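PDB 5C74: protein arginine N-methyltransferase SFM1 from Saccharomyces cerevisiae, which transfers a methyl group from S-adenosyl-L-methionine to an arginine of ribosomal protein S3, leaving that arginine monomethylated. Local coordinates for residues 136-140 and 141-145; 147-150 and 151-155. All blocks are in the same frame, centred on the assembly; numbering follows the deposited sequence.

Contact 1 (136-140 and 141-145); sequences KQMTT and DTAIR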
ATOM      1  N   LYS A 136      14.989  -5.780 -18.766  1.00 14.79           N
ATOM      2  CA  LYS A 136      14.435  -6.445 -17.588  1.00 16.33           C
ATOM      3  C   LYS A 136      13.818  -5.468 -16.602  1.00 17.47           C
ATOM      4  O   LYS A 136      14.384  -4.411 -16.314  1.00 14.95           O
ATOM      5  CB  LYS A 136      15.508  -7.289 -16.904  1.00 21.61           C
ATOM      6  CG  LYS A 136      15.847  -8.539 -17.738  1.00 29.08           C
ATOM      7  CD  LYS A 136      16.552  -9.611 -16.939  1.00 36.14           C
ATOM      8  CE  LYS A 136      16.556 -10.925 -17.724  1.00 30.07           C
ATOM      9  NZ  LYS A 136      16.865 -10.695 -19.162  1.00 25.78           N
ATOM     10  N   GLN A 137      12.652  -5.836 -16.088  1.00 14.19           N
ATOM     11  CA  GLN A 137      11.970  -5.010 -15.094  1.00 16.81           C
ATOM     12  C   GLN A 137      12.834  -4.749 -13.866  1.00 15.03           C
ATOM     13  O   GLN A 137      13.548  -5.643 -13.381  1.00 18.09           O
ATOM     14  CB  GLN A 137      10.652  -5.671 -14.664  1.00 21.05           C
ATOM     15  CG  GLN A 137       9.756  -4.724 -13.866  1.00 37.77           C
ATOM     16  CD  GLN A 137       8.305  -5.163 -13.843  1.00 48.97           C
ATOM     17  OE1 GLN A 137       7.993  -6.305 -13.499  1.00 44.40           O
ATOM     18  NE2 GLN A 137       7.407  -4.253 -14.215  1.00 52.87           N
ATOM     19  N   MET A 138      12.754  -3.514 -13.380  1.00 13.97           N
ATOM     20  CA  MET A 138      13.425  -3.061 -12.170  1.00 12.21           C
ATOM     21  C   MET A 138      12.405  -2.533 -11.178  1.00 14.44           C
ATOM     22  O   MET A 138      11.355  -2.023 -11.589  1.00 14.03           O
ATOM     23  CB  MET A 138      14.418  -1.930 -12.487  1.00 12.50           C
ATOM     24  CG  MET A 138      15.514  -2.277 -13.519  1.00 16.55           C
ATOM     25  SD  MET A 138      16.463  -0.766 -13.989  1.00  9.58           S
ATOM     26  CE  MET A 138      17.967  -1.590 -14.541  1.00 20.76           C
ATOM     27  N   THR A 139      12.725  -2.601  -9.887  1.00 12.75           N
ATOM     28  CA  THR A 139      11.966  -1.841  -8.905  1.00 11.97           C
ATOM     29  C   THR A 139      12.166  -0.356  -9.186  1.00 17.27           C
ATOM     30  O   THR A 139      13.136   0.064  -9.837  1.00 13.44           O
ATOM     31  CB  THR A 139      12.377  -2.146  -7.438  1.00 13.26           C
ATOM     32  OG1 THR A 139      13.732  -1.718  -7.209  1.00 13.83           O
ATOM     33  CG2 THR A 139      12.249  -3.662  -7.125  1.00 13.84           C
ATOM     34  N   THR A 140      11.242   0.454  -8.695  1.00 12.52           N
ATOM     35  CA  THR A 140      11.321   1.869  -8.991  1.00 12.24           C
ATOM     36  C   THR A 140      12.597   2.501  -8.434  1.00 14.29           C
ATOM     37  O   THR A 140      13.240   3.309  -9.110  1.00 15.67           O
ATOM     38  CB  THR A 140      10.108   2.593  -8.446  1.00 17.64           C
ATOM     39  OG1 THR A 140       8.943   1.936  -8.943  1.00 19.37           O
ATOM     40  CG2 THR A 140      10.118   4.042  -8.930  1.00 16.24           C
ATOM     41  N   ASP A 141      12.979   2.137  -7.216  1.00 11.88           N
ATOM     42  CA  ASP A 141      14.205   2.709  -6.650  1.00 13.86           C
ATOM     43  C   ASP A 141      15.448   2.276  -7.428  1.00 17.17           C
ATOM     44  O   ASP A 141      16.395   3.052  -7.565  1.00 15.58           O
ATOM     45  CB  ASP A 141      14.358   2.341  -5.182  1.00 15.22           C
ATOM     46  CG  ASP A 141      14.488   0.861  -4.973  1.00 27.68           C
ATOM     47  OD1 ASP A 141      13.510   0.145  -5.269  1.00 25.54           O
ATOM     48  OD2 ASP A 141      15.560   0.420  -4.505  1.00 25.05           O
ATOM     49  N   THR A 142      15.443   1.053  -7.948  1.00 11.53           N
ATOM     50  CA  THR A 142      16.558   0.580  -8.781  1.00 10.77           C
ATOM     51  C   THR A 142      16.610   1.358 -10.110  1.00 13.62           C
ATOM     52  O   THR A 142      17.694   1.744 -10.587  1.00 14.58           O
ATOM     53  CB  THR A 142      16.450  -0.925  -9.087  1.00 12.14           C
ATOM     54  OG1 THR A 142      16.615  -1.676  -7.876  1.00 16.14           O
ATOM     55  CG2 THR A 142      17.552  -1.330 -10.065  1.00 12.87           C
ATOM     56  N   ALA A 143      15.437   1.592 -10.698  1.00 13.09           N
ATOM     57  CA  ALA A 143      15.349   2.314 -11.965  1.00 13.05           C
ATOM     58  C   ALA A 143      15.889   3.726 -11.795  1.00 14.99           C
ATOM     59  O   ALA A 143      16.589   4.240 -12.671  1.00 10.64           O
ATOM     60  CB  ALA A 143      13.914   2.358 -12.482  1.00 15.84           C
ATOM     61  N   ILE A 144      15.556   4.347 -10.669  1.00 10.10           N
ATOM     62  CA  ILE A 144      16.034   5.689 -10.389  1.00  9.69           C
ATOM     63  C   ILE A 144      17.538   5.667 -10.134  1.00 15.95           C
ATOM     64  O   ILE A 144      18.254   6.526 -10.640  1.00 12.64           O
ATOM     65  CB  ILE A 144      15.267   6.321  -9.213  1.00  9.37           C
ATOM     66  CG1 ILE A 144      13.833   6.603  -9.686  1.00 12.03           C
ATOM     67  CG2 ILE A 144      15.974   7.617  -8.729  1.00 14.63           C
ATOM     68  CD1 ILE A 144      12.942   7.273  -8.675  1.00 16.64           C
ATOM     69  N   ARG A 145      18.038   4.668  -9.403  1.00  9.48           N
ATOM     70  CA  ARG A 145      19.491   4.585  -9.216  1.00 11.90           C
ATOM     71  C   ARG A 145      20.185   4.431 -10.567  1.00 16.19           C
ATOM     72  O   ARG A 145      21.214   5.055 -10.833  1.00 12.60           O
ATOM     73  CB  ARG A 145      19.881   3.416  -8.301  1.00 12.25           C
ATOM     74  CG  ARG A 145      21.381   3.228  -8.171  1.00 17.24           C
ATOM     75  CD  ARG A 145      21.715   2.240  -7.062  1.00 21.71           C
ATOM     76  NE  ARG A 145      21.399   2.820  -5.773  1.00 23.82           N
ATOM     77  CZ  ARG A 145      22.238   3.601  -5.105  1.00 30.27           C
ATOM     78  NH1 ARG A 145      23.447   3.858  -5.601  1.00 30.96           N
ATOM     79  NH2 ARG A 145      21.880   4.107  -3.941  1.00 31.42           N
TER
HETATM   80  O   HOH W   1      15.107  -3.910  -8.999  1.00 14.28           O
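Thr139 and Asp141 meet through their side chains at the N-cap of helix 140-151, in the SPOUT-family fold of this methyltransferase. Thr139 is the capping residue, and its OG1 donates a hydrogen bond to Asp141 OD1 at 2.7 Å. The hydroxyl does not lie in the carboxylate plane: it comes from above, 50° out of it. Asp141 makes this possible by setting CG between its own backbone N and carbonyl carbon (chi1 63°), which turns the carboxylate back toward the cap. With an alanine in place of Asp141, Thr139 OG1 would probably lose this acceptor and its hydroxyl would be freer to turn. The same OG1 lies 3.0 Å from Thr142 OG1, and a water joins the two threonines, bonded to Thr139 N and Thr142 OG1 at 2.9 Å each. The backbone starts the helical pattern, with Ala143 N bound to Thr139 O and Ile144 N to Thr140 O. Apolar packing completes the turn. Met138, extended beyond CG, crosses Thr142 at about a right angle, with its CB 4.0 Å from Thr142 CG2. Around this start, Glu19 and Ile23 of helix 14-27 touch Thr139 and Asp141 respectively, Phe104 touches Thr140, and Glu206 of the second subunit packs on Thr139. At the end of its chain, Met138 SD rests 3.9 Å from Ala143 CA.

Contact 2 (147-150 and 151-155); sequences TQLI and IKDRI
Leu149 and Ile155 bracket the C-terminal cap of helix 140-151, where Arg154 is the first residue to leave helical phi/psi. Ile155 N reaches six residues back to Leu149 O, a bond 2.9 Å long and nearly straight at hydrogen (167°), consistent with the positive phi of Arg154 (66°), which turns the chain out of the helix. The two side chains cross obliquely, Leu149 CD2 meeting Ile155 CD1 at 4.1 Å. The two preceding carbonyls are also taken: Thr147 O accepts from Ile151 N, while Gln148 O is shared by Lys152 N at 2.8 Å and Asp153 N at 3.1 Å, a forked arrangement in which the helix widens as it ends. Ile151 O is engaged by a side chain, Arg154 NE lying 2.9 Å away with this oxygen at the edge of the guanidinium group. Lys152 NZ forms a salt bridge with the adjacent Asp153, meeting OD1 on its syn side. The polar side chains of 147-150 are satisfied too: Thr147 OG1 by Ala143 O one turn back in the helix, Gln148 OE1 by Tyr3 OH. Ile155 O, by contrast, is buried with no hydrogen-bonding partner in the model; what approaches it is a CA-H contact from Ile150 CA, 3.3 Å away.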
ATOM      1  N   THR A 147      19.110   5.352 -13.493  1.00 11.74           N
ATOM      2  CA  THR A 147      19.032   6.589 -14.260  1.00 14.08           C
ATOM      3  C   THR A 147      20.085   7.600 -13.787  1.00 15.78           C
ATOM      4  O   THR A 147      20.695   8.314 -14.600  1.00 12.31           O
ATOM      5  CB  THR A 147      17.619   7.185 -14.171  1.00 10.77           C
ATOM      6  OG1 THR A 147      16.700   6.279 -14.800  1.00 16.16           O
ATOM      7  CG2 THR A 147      17.583   8.544 -14.897  1.00 15.02           C
ATOM      8  N   GLN A 148      20.307   7.655 -12.476  1.00 11.99           N
ATOM      9  CA  GLN A 148      21.333   8.534 -11.921  1.00 12.07           C
ATOM     10  C   GLN A 148      22.722   8.151 -12.436  1.00 11.67           C
ATOM     11  O   GLN A 148      23.533   9.010 -12.790  1.00 12.26           O
ATOM     12  CB  GLN A 148      21.304   8.491 -10.388  1.00 13.64           C
ATOM     13  CG  GLN A 148      20.070   9.130  -9.792  1.00 13.05           C
ATOM     14  CD  GLN A 148      20.177  10.640  -9.768  1.00 17.76           C
ATOM     15  OE1 GLN A 148      19.599  11.329 -10.607  1.00 15.75           O
ATOM     16  NE2 GLN A 148      20.934  11.159  -8.815  1.00 17.09           N
ATOM     17  N   LEU A 149      23.006   6.859 -12.455  1.00 10.47           N
ATOM     18  CA  LEU A 149      24.300   6.387 -12.934  1.00 14.13           C
ATOM     19  C   LEU A 149      24.519   6.803 -14.388  1.00 15.58           C
ATOM     20  O   LEU A 149      25.622   7.205 -14.780  1.00 13.82           O
ATOM     21  CB  LEU A 149      24.390   4.853 -12.785  1.00 11.78           C
ATOM     22  CG  LEU A 149      24.451   4.330 -11.341  1.00 13.98           C
ATOM     23  CD1 LEU A 149      24.228   2.802 -11.275  1.00 10.96           C
ATOM     24  CD2 LEU A 149      25.804   4.692 -10.757  1.00 15.75           C
ATOM     25  N   ILE A 150      23.458   6.721 -15.186  1.00 14.63           N
ATOM     26  CA  ILE A 150      23.561   7.002 -16.621  1.00 11.67           C
ATOM     27  C   ILE A 150      23.642   8.507 -16.889  1.00 16.79           C
ATOM     28  O   ILE A 150      24.511   8.969 -17.630  1.00 13.43           O
ATOM     29  CB  ILE A 150      22.356   6.390 -17.385  1.00 16.08           C
ATOM     30  CG1 ILE A 150      22.425   4.864 -17.351  1.00 12.55           C
ATOM     31  CG2 ILE A 150      22.307   6.849 -18.829  1.00 13.18           C
ATOM     32  CD1 ILE A 150      21.143   4.188 -17.868  1.00 15.42           C
ATOM     33  N   ILE A 151      22.769   9.271 -16.240  1.00 12.93           N
ATOM     34  CA  ILE A 151      22.577  10.676 -16.555  1.00 12.87           C
ATOM     35  C   ILE A 151      23.511  11.572 -15.742  1.00 15.87           C
ATOM     36  O   ILE A 151      24.102  12.525 -16.268  1.00 16.48           O
ATOM     37  CB  ILE A 151      21.101  11.082 -16.324  1.00 14.05           C
ATOM     38  CG1 ILE A 151      20.188  10.325 -17.295  1.00 17.64           C
ATOM     39  CG2 ILE A 151      20.898  12.572 -16.526  1.00 22.76           C
ATOM     40  CD1 ILE A 151      20.390  10.693 -18.768  1.00 18.63           C
ATOM     41  N   LYS A 152      23.658  11.265 -14.459  1.00 12.87           N
ATOM     42  CA  LYS A 152      24.522  12.073 -13.605  1.00 12.56           C
ATOM     43  C   LYS A 152      25.976  11.649 -13.718  1.00 12.48           C
ATOM     44  O   LYS A 152      26.850  12.493 -13.938  1.00 15.57           O
ATOM     45  CB  LYS A 152      24.062  12.006 -12.146  1.00 15.29           C
ATOM     46  CG  LYS A 152      25.038  12.647 -11.161  1.00 17.43           C
ATOM     47  CD  LYS A 152      24.463  12.646  -9.748  1.00 20.45           C
ATOM     48  CE  LYS A 152      25.578  12.672  -8.706  1.00 20.96           C
ATOM     49  NZ  LYS A 152      26.146  11.316  -8.498  1.00 22.20           N
ATOM     50  N   ASP A 153      26.252  10.354 -13.579  1.00 13.51           N
ATOM     51  CA  ASP A 153      27.634   9.883 -13.581  1.00 15.70           C
ATOM     52  C   ASP A 153      28.153   9.545 -14.978  1.00 15.55           C
ATOM     53  O   ASP A 153      29.349   9.321 -15.145  1.00 15.41           O
ATOM     54  CB  ASP A 153      27.785   8.651 -12.687  1.00 16.70           C
ATOM     55  CG  ASP A 153      27.594   8.977 -11.211  1.00 20.38           C
ATOM     56  OD1 ASP A 153      27.619  10.182 -10.853  1.00 20.95           O
ATOM     57  OD2 ASP A 153      27.422   8.031 -10.415  1.00 17.95           O
ATOM     58  N   ARG A 154      27.244   9.482 -15.950  1.00 13.29           N
ATOM     59  CA  ARG A 154      27.591   9.236 -17.359  1.00 13.66           C
ATOM     60  C   ARG A 154      28.163   7.842 -17.554  1.00 20.31           C
ATOM     61  O   ARG A 154      29.067   7.615 -18.376  1.00 17.29           O
ATOM     62  CB  ARG A 154      28.570  10.302 -17.880  1.00 15.60           C
ATOM     63  CG  ARG A 154      28.029  11.728 -17.788  1.00 18.05           C
ATOM     64  CD  ARG A 154      26.647  11.894 -18.427  1.00 16.55           C
ATOM     65  NE  ARG A 154      26.118  13.230 -18.158  1.00 17.78           N
ATOM     66  CZ  ARG A 154      26.390  14.314 -18.881  1.00 19.81           C
ATOM     67  NH1 ARG A 154      27.190  14.234 -19.944  1.00 18.54           N
ATOM     68  NH2 ARG A 154      25.867  15.484 -18.533  1.00 17.32           N
ATOM     69  N   ILE A 155      27.614   6.894 -16.806  1.00 14.72           N
ATOM     70  CA  ILE A 155      27.987   5.491 -16.968  1.00 14.85           C
ATOM     71  C   ILE A 155      26.965   4.829 -17.877  1.00 16.54           C
ATOM     72  O   ILE A 155      25.777   4.797 -17.565  1.00 18.01           O
ATOM     73  CB  ILE A 155      28.054   4.772 -15.606  1.00 14.64           C
ATOM     74  CG1 ILE A 155      29.071   5.485 -14.699  1.00 20.65           C
ATOM     75  CG2 ILE A 155      28.393   3.281 -15.786  1.00 17.68           C
ATOM     76  CD1 ILE A 155      29.064   4.997 -13.254  1.00 23.41           C
TER

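Following the chain from the N terminus, strand 128-131 at the edge of the parallel sheet leads into a loop, and contact 1 forms where that loop turns into helix 140-151. Contact 2 forms at the other end of the same helix, where the chain leaves for strand 162-169 of the small antiparallel sheet. The two lie in series, neither nested nor crossing, with centres about 13 Å apart; both are local turns and close no long loop. Helix 14-27 flanks the helix at both places. Contact 1 also borders strands 101-104 and 181-183 and the second subunit, whereas contact 2 lies farther from the chain centre and near Leu91.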